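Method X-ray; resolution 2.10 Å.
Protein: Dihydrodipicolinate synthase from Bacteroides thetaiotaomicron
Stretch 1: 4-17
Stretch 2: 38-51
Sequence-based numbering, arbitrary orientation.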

# COMPACT_ATOMS: atom_id res chain seq x y z
N PRO A 4 5.60 25.17 -26.13
CA PRO A 4 5.00 24.45 -25.01
C PRO A 4 4.27 25.39 -24.07
O PRO A 4 4.71 26.52 -23.88
N LEU A 5 3.17 24.93 -23.47
CA LEU A 5 2.49 25.69 -22.44
C LEU A 5 3.41 25.80 -21.23
O LEU A 5 3.96 24.80 -20.73
N SER A 6 3.60 27.04 -20.79
CA SER A 6 4.55 27.36 -19.71
C SER A 6 3.98 28.31 -18.67
O SER A 6 2.94 28.93 -18.87
N GLY A 7 4.69 28.42 -17.55
CA GLY A 7 4.28 29.33 -16.49
C GLY A 7 3.41 28.75 -15.39
O GLY A 7 3.56 27.60 -14.99
N ILE A 8 2.55 29.59 -14.86
CA ILE A 8 1.70 29.25 -13.76
C ILE A 8 0.32 28.97 -14.33
O ILE A 8 -0.25 29.82 -15.01
N ILE A 9 -0.18 27.77 -14.09
CA ILE A 9 -1.49 27.34 -14.56
C ILE A 9 -2.28 26.85 -13.36
O ILE A 9 -2.25 25.69 -13.05
N PRO A 10 -2.99 27.76 -12.68
CA PRO A 10 -3.72 27.39 -11.48
C PRO A 10 -4.81 26.39 -11.75
O PRO A 10 -5.57 26.56 -12.71
N PRO A 11 -4.86 25.34 -10.92
CA PRO A 11 -6.00 24.46 -10.85
C PRO A 11 -7.08 25.17 -10.04
O PRO A 11 -7.01 25.25 -8.80
N LEU A 12 -8.05 25.74 -10.75
CA LEU A 12 -9.10 26.49 -10.10
C LEU A 12 -9.89 25.64 -9.11
O LEU A 12 -10.19 24.49 -9.37
N VAL A 13 -10.25 26.25 -7.97
CA VAL A 13 -11.30 25.70 -7.14
C VAL A 13 -12.60 25.83 -7.92
O VAL A 13 -12.70 26.66 -8.85
N THR A 14 -13.56 24.96 -7.60
CA THR A 14 -14.90 25.04 -8.14
C THR A 14 -15.68 25.73 -7.03
O THR A 14 -16.00 25.11 -6.03
N PRO A 15 -15.91 27.05 -7.15
CA PRO A 15 -16.62 27.76 -6.07
C PRO A 15 -18.07 27.36 -6.06
O PRO A 15 -18.69 27.23 -7.12
N LEU A 16 -18.58 27.12 -4.85
CA LEU A 16 -19.90 26.58 -4.61
C LEU A 16 -20.71 27.46 -3.66
O LEU A 16 -20.16 28.05 -2.72
N LEU A 17 -22.01 27.55 -3.90
CA LEU A 17 -22.94 28.10 -2.89
C LEU A 17 -23.54 26.99 -2.05
O LEU A 17 -24.00 27.23 -0.94
N GLY A 38 -1.47 37.61 -13.77
CA GLY A 38 -0.45 37.20 -14.72
C GLY A 38 -0.33 35.71 -14.99
O GLY A 38 0.65 35.29 -15.59
N VAL A 39 -1.30 34.89 -14.59
CA VAL A 39 -1.18 33.45 -14.85
C VAL A 39 -1.30 33.19 -16.38
O VAL A 39 -1.79 34.03 -17.13
N HIS A 40 -0.88 32.02 -16.81
CA HIS A 40 -0.83 31.72 -18.26
C HIS A 40 -1.93 30.82 -18.75
O HIS A 40 -2.11 30.71 -19.94
N ALA A 41 -2.66 30.17 -17.87
CA ALA A 41 -3.79 29.36 -18.28
C ALA A 41 -4.63 29.06 -17.08
O ALA A 41 -4.22 29.34 -15.96
N LEU A 42 -5.81 28.53 -17.33
CA LEU A 42 -6.74 28.08 -16.29
C LEU A 42 -7.00 26.60 -16.47
O LEU A 42 -7.32 26.14 -17.58
N PHE A 43 -6.88 25.86 -15.37
CA PHE A 43 -7.07 24.43 -15.37
C PHE A 43 -8.29 24.13 -14.51
O PHE A 43 -8.29 24.41 -13.30
N VAL A 44 -9.35 23.62 -15.13
CA VAL A 44 -10.56 23.33 -14.37
C VAL A 44 -10.79 21.85 -14.18
O VAL A 44 -10.39 21.03 -15.01
N LEU A 45 -11.47 21.57 -13.07
CA LEU A 45 -11.86 20.24 -12.62
C LEU A 45 -10.70 19.33 -12.23
O LEU A 45 -10.80 18.12 -12.31
N GLY A 46 -9.59 19.89 -11.80
CA GLY A 46 -8.53 19.09 -11.18
C GLY A 46 -9.01 18.67 -9.79
O GLY A 46 -10.18 18.92 -9.41
N THR A 47 -8.12 18.01 -9.05
CA THR A 47 -8.30 17.64 -7.62
C THR A 47 -8.69 18.83 -6.74
O THR A 47 -9.62 18.76 -5.96
N THR A 48 -7.98 19.93 -6.91
CA THR A 48 -8.30 21.21 -6.29
C THR A 48 -9.73 21.73 -6.58
O THR A 48 -10.34 22.41 -5.73
N GLY A 49 -10.24 21.37 -7.77
CA GLY A 49 -11.61 21.68 -8.22
C GLY A 49 -12.67 20.68 -7.77
O GLY A 49 -13.82 20.77 -8.20
N GLU A 50 -12.27 19.71 -6.93
CA GLU A 50 -13.21 18.71 -6.36
C GLU A 50 -13.97 17.89 -7.44
O GLU A 50 -15.13 17.52 -7.24
N SER A 51 -13.37 17.59 -8.59
CA SER A 51 -14.20 17.09 -9.71
C SER A 51 -14.95 15.79 -9.38
O SER A 51 -16.15 15.64 -9.63

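The two stretches run side by side in register, I9 beside A41 and P11 beside F43, and bury 914 Å² between them. At the apolar centre, F43 points toward stretch 1 with chi1 t (174°). This brings CD2 of its ring to 3.8 Å from P11 CB, while F43 CB lies 3.8 Å from I9 CG2. I9 is m at chi1 with chi2 between wells at 110°; its CG1 packs 3.7 Å from A41 CB, which L5 CD1 also approaches at 4.1 Å. L12 (m, p) leaves its CA sideways, but its end comes nearer, so that CD1 sits 3.9 Å from L42 CB and CD2 4.2 Å from V44 CG1. V39 (m) points toward the partner and places CB 3.7 Å from P10 CD and CG1 4.1 Å from I8 CG2.

Backbone hydrogen bonds fix this register: H40 N to I8 O (2.9 Å, 171°), F43 N to P10 O (3.0 Å) and L12 N to F43 O (2.9 Å). Beyond H40 N, the imidazole (chi1 m) lies with one face under G7 CA, 4.1 Å from the ring centroid and 26° off its normal. An ideal CB on G7 would come within 2.3 Å of H40 CD2, so the absent side chain makes room for the ring.

Toward the other end, T48 (m) points in, its CG2 3.2 Å from P11 O and 3.9 Å from V13 CG1. T14, also m and pointing toward stretch 2, donates from OG1 to G49 O at 2.7 Å. Three waters complete the polar edge. Water 1 donates to L12 O and T14 OG1 and accepts from L45 N; water 2 donates to L12 O and F43 O and accepts from G46 N. Water 3 accepts from T14 N and donates to T48 O and E50 OE2, linking the E50 carboxylate to stretch 1.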

# COMPACT_ATOMS: atom_id res chain seq x y z
CB PRO A 4 6.21 23.84 -24.30
CG PRO A 4 7.33 24.79 -24.61
CD PRO A 4 7.06 25.29 -25.99
CB LEU A 5 1.16 25.04 -22.06
CG LEU A 5 0.37 25.70 -20.91
CD1 LEU A 5 -0.02 27.13 -21.26
CD2 LEU A 5 -0.85 24.86 -20.58
CB SER A 6 5.80 27.99 -20.31
OG SER A 6 6.34 27.12 -21.28
CB ILE A 8 1.64 30.38 -12.71
CG1 ILE A 8 3.02 30.65 -12.10
CG2 ILE A 8 0.66 30.00 -11.62
CD1 ILE A 8 3.66 29.44 -11.43
CB ILE A 9 -1.35 26.19 -15.58
CG1 ILE A 9 -0.57 26.66 -16.81
CG2 ILE A 9 -2.71 25.63 -16.01
CD1 ILE A 9 0.79 26.02 -16.89
CB PRO A 10 -4.34 28.70 -11.00
CG PRO A 10 -4.25 29.63 -12.14
CD PRO A 10 -3.12 29.19 -13.00
CB PRO A 11 -5.45 23.23 -10.10
CG PRO A 11 -4.40 23.80 -9.19
CD PRO A 11 -3.91 25.09 -9.83
CB LEU A 12 -10.07 27.09 -11.11
CG LEU A 12 -9.70 28.42 -11.77
CD1 LEU A 12 -8.43 28.24 -12.56
CD2 LEU A 12 -10.80 28.86 -12.71
CB VAL A 13 -11.40 26.40 -5.76
CG1 VAL A 13 -10.11 26.24 -4.97
CG2 VAL A 13 -11.70 27.87 -5.88
CB THR A 14 -15.47 23.64 -8.49
OG1 THR A 14 -14.63 22.98 -9.46
CG2 THR A 14 -16.89 23.77 -9.05
CB PRO A 15 -16.45 29.23 -6.42
CG PRO A 15 -15.68 29.31 -7.68
CD PRO A 15 -15.55 27.93 -8.27
CB LEU A 16 -19.75 25.23 -3.95
CG LEU A 16 -18.98 24.21 -4.78
CD1 LEU A 16 -18.88 22.94 -3.94
CD2 LEU A 16 -19.68 23.96 -6.12
CB LEU A 17 -24.08 28.88 -3.58
CG LEU A 17 -23.64 30.13 -4.35
CD1 LEU A 17 -24.86 30.87 -4.93
CD2 LEU A 17 -22.88 31.08 -3.43
CB VAL A 39 -2.17 32.57 -14.05
CG1 VAL A 39 -2.11 32.87 -12.55
CG2 VAL A 39 -3.59 32.69 -14.57
CB HIS A 40 0.54 31.17 -18.65
CG HIS A 40 1.66 32.02 -18.16
ND1 HIS A 40 2.45 32.77 -19.01
CD2 HIS A 40 2.08 32.30 -16.90
CE1 HIS A 40 3.33 33.46 -18.29
NE2 HIS A 40 3.12 33.19 -17.01
CB ALA A 41 -3.31 28.07 -18.93
CB LEU A 42 -8.07 28.80 -16.44
CG LEU A 42 -8.00 30.32 -16.58
CD1 LEU A 42 -9.40 30.87 -16.78
CD2 LEU A 42 -7.37 30.96 -15.36
CB PHE A 43 -5.81 23.74 -14.85
CG PHE A 43 -5.97 22.26 -14.67
CD1 PHE A 43 -6.65 21.49 -15.61
CD2 PHE A 43 -5.45 21.63 -13.55
CE1 PHE A 43 -6.80 20.13 -15.42
CE2 PHE A 43 -5.59 20.26 -13.36
CZ PHE A 43 -6.27 19.51 -14.30
CB VAL A 44 -11.82 24.00 -14.93
CG1 VAL A 44 -11.60 25.51 -15.06
CG2 VAL A 44 -12.24 23.41 -16.26
CB LEU A 45 -12.78 19.58 -13.67
CG LEU A 45 -14.08 20.35 -13.90
CD1 LEU A 45 -14.95 19.61 -14.89
CD2 LEU A 45 -14.87 20.55 -12.62
CB THR A 47 -7.00 17.02 -7.03
OG1 THR A 47 -6.54 15.97 -7.89
CG2 THR A 47 -7.25 16.42 -5.63
CB THR A 48 -7.26 22.26 -6.70
OG1 THR A 48 -5.98 21.83 -6.22
CG2 THR A 48 -7.55 23.57 -6.09
CB GLU A 50 -14.25 19.43 -5.45
CG GLU A 50 -13.75 19.94 -4.12
CD GLU A 50 -14.72 20.91 -3.43
OE1 GLU A 50 -15.58 20.48 -2.61
OE2 GLU A 50 -14.60 22.11 -3.72
CB SER A 51 -13.39 16.86 -10.99
OG SER A 51 -14.28 16.50 -12.05
O HOH W 1 -12.33 23.48 -10.97
O HOH W 2 -8.84 22.63 -11.00
O HOH W 3 -12.92 23.12 -5.38